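Local atomic coordinates of hypothetical protein TM1631 (Thermotoga maritima, PDB entry 1VPQ), a protein that is of unknown function but belongs to the DUF72 family of TIM-barrel-like proteins and may bind an anionic ligand at the C-terminal ends of its strands. Residues F127-K132 with E155-S160; V83-S88 with T123-P128. All coordinates share one frame; numbering follows the deposited sequence.

Contact 1: residues F127-K132 with E155-S160; sequences FPFSFK and EFRHYS. With SO4 (sulfate ion), chain C; SO4 (sulfate ion), chain B.
The imidazole of H158 points an edge at F129 and a face at K132. Its CD2 stands 3.8 Å above the F129 ring, over the centre, and the two planes meet at 71°, an edge-to-face pair. CG of K132 lies over one face of the imidazole, 3.7 Å from the ring centroid, in a CH-pi contact; the K132 chain bends at its last torsion (chi4 37°), which brings NZ within 3.7 Å of H158 NE2. Y159 CD1 lies over the opposite face, toward its rim. Both imidazole nitrogens have partners: ND1 shares a hydrogen bond of 2.6 Å with S160 OG, itself bonded to F133 N, and NE2 bonds a water that K132 NZ reaches weakly.

Both segments are loops that follow neighbouring parallel strands, 120-126 and 152-155, at the C-terminal ends where TIM barrels carry their active sites. A last sheet-like bond, F127 N to E155 O at 3.0 Å, joins them, and beyond it a water links P128 O and F131 O of the P128-F131 type I turn to R157 N.

R157 lays CG at the edge of the F129 ring, in its plane, with the guanidinium turned only 22° from that ring. Bends at chi2 and chi3 lead its chain round to two sulfates, probably from the crystallisation liquor, both at the guanidinium edge: R157 NE donates to O4 of one (chain C) at 2.9 Å, NH1 to O1 of the other (chain B). E155 OE2 forms a 3.5 Å salt bridge with R157 NH1, but the carboxylate's strongest partner is R203, with H205 also bonded.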
loop_
_atom_site.group_PDB
_atom_site.type_symbol
_atom_site.label_atom_id
_atom_site.label_comp_id
_atom_site.label_asym_id
_atom_site.label_seq_id
_atom_site.Cartn_x
_atom_site.Cartn_y
_atom_site.Cartn_z
ATOM N N PHE A 127 9.841 -1.698 2.366
ATOM C CA PHE A 127 11.193 -2.231 2.369
ATOM C C PHE A 127 11.209 -3.747 2.415
ATOM O O PHE A 127 10.356 -4.354 3.052
ATOM C CB PHE A 127 11.948 -1.656 3.559
ATOM C CG PHE A 127 12.241 -0.198 3.415
ATOM C CD1 PHE A 127 11.309 0.748 3.805
ATOM C CD2 PHE A 127 13.441 0.228 2.854
ATOM C CE1 PHE A 127 11.566 2.094 3.652
ATOM C CE2 PHE A 127 13.709 1.568 2.702
ATOM C CZ PHE A 127 12.777 2.507 3.100
ATOM N N PRO A 128 12.188 -4.371 1.740
ATOM C CA PRO A 128 12.221 -5.825 1.672
ATOM C C PRO A 128 12.711 -6.487 2.966
ATOM O O PRO A 128 13.066 -5.801 3.947
ATOM C CB PRO A 128 13.181 -6.099 0.509
ATOM C CG PRO A 128 14.095 -4.929 0.494
ATOM C CD PRO A 128 13.319 -3.755 1.022
ATOM N N PHE A 129 12.699 -7.818 2.955
ATOM C CA PHE A 129 13.128 -8.654 4.082
ATOM C C PHE A 129 14.569 -8.356 4.483
ATOM O O PHE A 129 14.895 -8.325 5.670
ATOM C CB PHE A 129 12.989 -10.126 3.699
ATOM C CG PHE A 129 13.165 -11.077 4.847
ATOM C CD1 PHE A 129 12.186 -11.198 5.816
ATOM C CD2 PHE A 129 14.302 -11.866 4.949
ATOM C CE1 PHE A 129 12.344 -12.075 6.872
ATOM C CE2 PHE A 129 14.464 -12.748 6.003
ATOM C CZ PHE A 129 13.485 -12.854 6.966
ATOM N N SER A 130 15.411 -8.123 3.477
ATOM C CA SER A 130 16.838 -7.817 3.665
ATOM C C SER A 130 17.133 -6.483 4.357
ATOM O O SER A 130 18.234 -6.276 4.840
ATOM C CB SER A 130 17.543 -7.812 2.314
ATOM O OG SER A 130 16.943 -6.852 1.466
ATOM N N PHE A 131 16.171 -5.569 4.366
ATOM C CA PHE A 131 16.297 -4.311 5.108
ATOM C C PHE A 131 16.095 -4.610 6.588
ATOM O O PHE A 131 15.001 -4.994 6.994
ATOM C CB PHE A 131 15.249 -3.313 4.616
ATOM C CG PHE A 131 15.434 -1.900 5.126
ATOM C CD1 PHE A 131 16.551 -1.158 4.780
ATOM C CD2 PHE A 131 14.455 -1.291 5.892
ATOM C CE1 PHE A 131 16.713 0.151 5.211
ATOM C CE2 PHE A 131 14.606 0.024 6.322
ATOM C CZ PHE A 131 15.746 0.740 5.980
ATOM N N LYS A 132 17.152 -4.441 7.376
ATOM C CA LYS A 132 17.142 -4.758 8.807
ATOM C C LYS A 132 17.385 -3.527 9.675
ATOM O O LYS A 132 17.993 -2.555 9.242
ATOM C CB LYS A 132 18.222 -5.792 9.145
ATOM C CG LYS A 132 18.137 -7.106 8.385
ATOM C CD LYS A 132 19.422 -7.909 8.587
ATOM C CE LYS A 132 19.278 -9.365 8.143
ATOM N NZ LYS A 132 18.432 -9.517 6.906
ATOM N N GLU A 155 6.636 0.803 5.541
ATOM C CA GLU A 155 6.387 -0.588 5.894
ATOM C C GLU A 155 7.704 -1.382 5.940
ATOM O O GLU A 155 8.503 -1.330 4.997
ATOM C CB GLU A 155 5.479 -1.229 4.831
ATOM C CG GLU A 155 5.010 -2.641 5.164
ATOM C CD GLU A 155 4.380 -3.362 3.978
ATOM O OE1 GLU A 155 3.706 -2.698 3.172
ATOM O OE2 GLU A 155 4.551 -4.595 3.849
ATOM N N PHE A 156 7.888 -2.157 7.007
ATOM C CA PHE A 156 9.023 -3.074 7.147
ATOM C C PHE A 156 8.592 -4.527 6.984
ATOM O O PHE A 156 7.468 -4.895 7.330
ATOM C CB PHE A 156 9.673 -2.927 8.517
ATOM C CG PHE A 156 9.860 -1.513 8.952
ATOM C CD1 PHE A 156 10.933 -0.767 8.482
ATOM C CD2 PHE A 156 8.974 -0.928 9.848
ATOM C CE1 PHE A 156 11.114 0.563 8.897
ATOM C CE2 PHE A 156 9.146 0.394 10.272
ATOM C CZ PHE A 156 10.219 1.137 9.796
ATOM N N ARG A 157 9.505 -5.341 6.460
ATOM C CA ARG A 157 9.296 -6.776 6.300
ATOM C C ARG A 157 10.050 -7.588 7.356
ATOM O O ARG A 157 9.625 -8.684 7.711
ATOM C CB ARG A 157 9.759 -7.219 4.915
ATOM C CG ARG A 157 9.387 -8.661 4.563
ATOM C CD ARG A 157 8.041 -8.696 3.905
ATOM N NE ARG A 157 8.164 -8.424 2.473
ATOM C CZ ARG A 157 7.266 -7.788 1.729
ATOM N NH1 ARG A 157 6.153 -7.297 2.262
ATOM N NH2 ARG A 157 7.493 -7.627 0.434
ATOM N N HIS A 158 11.157 -7.054 7.865
ATOM C CA HIS A 158 12.029 -7.812 8.764
ATOM C C HIS A 158 11.639 -7.590 10.238
ATOM O O HIS A 158 11.353 -6.460 10.645
ATOM C CB HIS A 158 13.494 -7.417 8.511
ATOM C CG HIS A 158 14.493 -8.392 9.057
ATOM N ND1 HIS A 158 15.224 -8.147 10.200
ATOM C CD2 HIS A 158 14.881 -9.615 8.617
ATOM C CE1 HIS A 158 16.018 -9.175 10.440
ATOM N NE2 HIS A 158 15.829 -10.079 9.493
ATOM N N TYR A 159 11.639 -8.681 11.010
ATOM C CA TYR A 159 11.262 -8.687 12.429
ATOM C C TYR A 159 12.050 -7.692 13.311
ATOM O O TYR A 159 11.488 -7.090 14.231
ATOM C CB TYR A 159 11.392 -10.114 13.003
ATOM C CG TYR A 159 12.821 -10.553 13.268
ATOM C CD1 TYR A 159 13.643 -11.005 12.229
ATOM C CD2 TYR A 159 13.355 -10.507 14.553
ATOM C CE1 TYR A 159 14.950 -11.398 12.467
ATOM C CE2 TYR A 159 14.664 -10.892 14.797
ATOM C CZ TYR A 159 15.462 -11.335 13.751
ATOM O OH TYR A 159 16.769 -11.718 13.994
ATOM N N SER A 160 13.344 -7.531 13.018
ATOM C CA SER A 160 14.254 -6.660 13.775
ATOM C C SER A 160 13.727 -5.241 14.021
ATOM O O SER A 160 14.189 -4.553 14.936
ATOM C CB SER A 160 15.599 -6.571 13.049
ATOM O OG SER A 160 15.444 -6.079 11.730
HETATM S S SO4 C . 10.642 -9.539 0.086
HETATM O O1 SO4 C . 10.193 -8.591 -0.929
HETATM O O2 SO4 C . 11.557 -10.506 -0.495
HETATM O O3 SO4 C . 11.355 -8.831 1.139
HETATM O O4 SO4 C . 9.503 -10.241 0.663
HETATM S S SO4 B . 4.496 -5.963 -1.325
HETATM O O1 SO4 B . 4.852 -5.519 0.019
HETATM O O2 SO4 B . 5.693 -6.341 -2.068
HETATM O O3 SO4 B . 3.618 -7.117 -1.204
HETATM O O4 SO4 B . 3.844 -4.870 -2.038
HETATM O O HOH W 1 12.278 -4.475 6.143
HETATM O O HOH W 2 17.356 -12.160 8.669
#

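Contact 2: residues V83-S88 with T123-P128; sequences VKTPGS and TLAQFP. With SO4 (sulfate ion), chain B.
T85 and T123 press methyl against methyl, CG2 to CG2 at 3.5 Å, tighter than usual van der Waals contact, with the two side chains crossing at about a right angle. T85 CG2, anti to its own carbonyl carbon, also touches A125 CB, while helix 101-116 packs on both threonines through M104 and F107. T123 OG1 is bonded to Y148. Beneath this tight patch the backbones pair in parallel register, V83 beside T123 and K84 beside L124: L124 N donates to V83 O at 2.7 Å, and T85 N to L124 O at 2.9 Å.

The face of the sheet that carries K84 and L124 is looser and more polar. These two side chains lie side by side, pointing the same way, with CG of K84 4.0 Å from L124 CD2. Extended beyond CG, the lysine carries NZ past the leucine to Q126 OE1, a 2.7 Å bond in the plane of the amide carbonyl. A bend at chi2 (-94°) places Q126 CD beside a sulfate, and NE2 makes a weak bond to F127 O. K84 NZ also donates to O4 of this sulfate at 2.7 Å; R157, R203 and Y220 also bond the anion, so the positive groups probably favour it here. Adjacent parallel strands whose C-terminal ends line a pocket are typical of the TIM barrel; the sulfate is consistent with such a site.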
loop_
_atom_site.group_PDB
_atom_site.type_symbol
_atom_site.label_atom_id
_atom_site.label_comp_id
_atom_site.label_asym_id
_atom_site.label_seq_id
_atom_site.Cartn_x
_atom_site.Cartn_y
_atom_site.Cartn_z
ATOM N N VAL A 83 0.772 5.786 -3.735
ATOM C CA VAL A 83 1.801 5.409 -4.709
ATOM C C VAL A 83 3.053 4.885 -4.020
ATOM O O VAL A 83 3.489 5.439 -3.016
ATOM C CB VAL A 83 2.210 6.608 -5.616
ATOM C CG1 VAL A 83 2.938 6.125 -6.868
ATOM C CG2 VAL A 83 1.007 7.385 -6.033
ATOM N N LYS A 84 3.635 3.827 -4.582
ATOM C CA LYS A 84 4.929 3.333 -4.123
ATOM C C LYS A 84 6.064 4.221 -4.645
ATOM O O LYS A 84 6.052 4.634 -5.811
ATOM C CB LYS A 84 5.155 1.883 -4.569
ATOM C CG LYS A 84 4.500 0.849 -3.680
ATOM C CD LYS A 84 5.052 -0.537 -3.964
ATOM C CE LYS A 84 4.617 -1.548 -2.914
ATOM N NZ LYS A 84 5.281 -2.875 -3.109
ATOM N N THR A 85 7.042 4.500 -3.779
ATOM C CA THR A 85 8.283 5.173 -4.181
ATOM C C THR A 85 8.991 4.307 -5.219
ATOM O O THR A 85 8.689 3.113 -5.340
ATOM C CB THR A 85 9.277 5.373 -2.998
ATOM O OG1 THR A 85 9.707 4.096 -2.504
ATOM C CG2 THR A 85 8.662 6.196 -1.866
ATOM N N PRO A 86 9.960 4.891 -5.956
ATOM C CA PRO A 86 10.727 4.055 -6.884
ATOM C C PRO A 86 11.434 2.914 -6.151
ATOM O O PRO A 86 11.693 3.017 -4.944
ATOM C CB PRO A 86 11.739 5.032 -7.498
ATOM C CG PRO A 86 11.161 6.387 -7.271
ATOM C CD PRO A 86 10.405 6.296 -5.984
ATOM N N GLY A 87 11.708 1.837 -6.877
ATOM C CA GLY A 87 12.347 0.644 -6.323
ATOM C C GLY A 87 13.756 0.854 -5.803
ATOM O O GLY A 87 14.175 0.178 -4.873
ATOM N N SER A 88 14.488 1.784 -6.404
ATOM C CA SER A 88 15.825 2.161 -5.929
ATOM C C SER A 88 15.818 2.650 -4.475
ATOM O O SER A 88 16.708 2.332 -3.683
ATOM C CB SER A 88 16.385 3.284 -6.800
ATOM O OG SER A 88 15.563 4.436 -6.722
ATOM N N THR A 123 2.304 8.547 -0.017
ATOM C CA THR A 123 3.374 7.826 -0.712
ATOM C C THR A 123 3.893 6.706 0.184
ATOM O O THR A 123 4.095 6.900 1.376
ATOM C CB THR A 123 4.516 8.771 -1.142
ATOM O OG1 THR A 123 4.010 9.694 -2.110
ATOM C CG2 THR A 123 5.677 8.000 -1.775
ATOM N N LEU A 124 4.092 5.529 -0.402
ATOM C CA LEU A 124 4.463 4.336 0.354
ATOM C C LEU A 124 5.893 3.919 0.066
ATOM O O LEU A 124 6.271 3.716 -1.098
ATOM C CB LEU A 124 3.527 3.175 0.015
ATOM C CG LEU A 124 3.836 1.821 0.666
ATOM C CD1 LEU A 124 3.575 1.846 2.174
ATOM C CD2 LEU A 124 3.035 0.713 0.008
ATOM N N ALA A 125 6.677 3.779 1.132
ATOM C CA ALA A 125 8.005 3.190 1.046
ATOM C C ALA A 125 7.980 1.843 1.744
ATOM O O ALA A 125 7.994 1.775 2.978
ATOM C CB ALA A 125 9.041 4.117 1.686
ATOM N N GLN A 126 7.923 0.776 0.948
ATOM C CA GLN A 126 7.884 -0.595 1.469
ATOM C C GLN A 126 9.235 -1.275 1.260
ATOM O O GLN A 126 9.695 -1.431 0.135
ATOM C CB GLN A 126 6.745 -1.395 0.815
ATOM C CG GLN A 126 6.763 -2.910 1.057
ATOM C CD GLN A 126 7.478 -3.684 -0.049
ATOM O OE1 GLN A 126 7.121 -3.573 -1.225
ATOM N NE2 GLN A 126 8.489 -4.474 0.323
ATOM N N PHE A 127 9.841 -1.698 2.366
ATOM C CA PHE A 127 11.193 -2.231 2.369
ATOM C C PHE A 127 11.209 -3.747 2.415
ATOM O O PHE A 127 10.356 -4.354 3.052
ATOM C CB PHE A 127 11.948 -1.656 3.559
ATOM C CG PHE A 127 12.241 -0.198 3.415
ATOM C CD1 PHE A 127 11.309 0.748 3.805
ATOM C CD2 PHE A 127 13.441 0.228 2.854
ATOM C CE1 PHE A 127 11.566 2.094 3.652
ATOM C CE2 PHE A 127 13.709 1.568 2.702
ATOM C CZ PHE A 127 12.777 2.507 3.100
ATOM N N PRO A 128 12.188 -4.371 1.740
ATOM C CA PRO A 128 12.221 -5.825 1.672
ATOM C C PRO A 128 12.711 -6.487 2.966
ATOM O O PRO A 128 13.066 -5.801 3.947
ATOM C CB PRO A 128 13.181 -6.099 0.509
ATOM C CG PRO A 128 14.095 -4.929 0.494
ATOM C CD PRO A 128 13.319 -3.755 1.022
HETATM S S SO4 B . 4.496 -5.963 -1.325
HETATM O O1 SO4 B . 4.852 -5.519 0.019
HETATM O O2 SO4 B . 5.693 -6.341 -2.068
HETATM O O3 SO4 B . 3.618 -7.117 -1.204
HETATM O O4 SO4 B . 3.844 -4.870 -2.038
#

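Overall arrangement
The two contacts lie with their centres about 12 Å apart, on consecutive strands of one parallel sheet whose order includes 80-84, 120-126 and 152-155. Along the chain, 83-88 comes first, 123-128 runs straight into 127-132 through the shared F127 and P128, and 155-160 follows after helix 135-147. Strand 120-126 therefore pairs with a neighbour on each side: contact 2 joins it to 80-84, and contact 1 continues its pairing with 152-155 into the loops, next to a probable E155 N to A125 O bond of 3.1 Å. Both contacts reach the same sulfate, consistent with one anion-binding pocket at the barrel mouth.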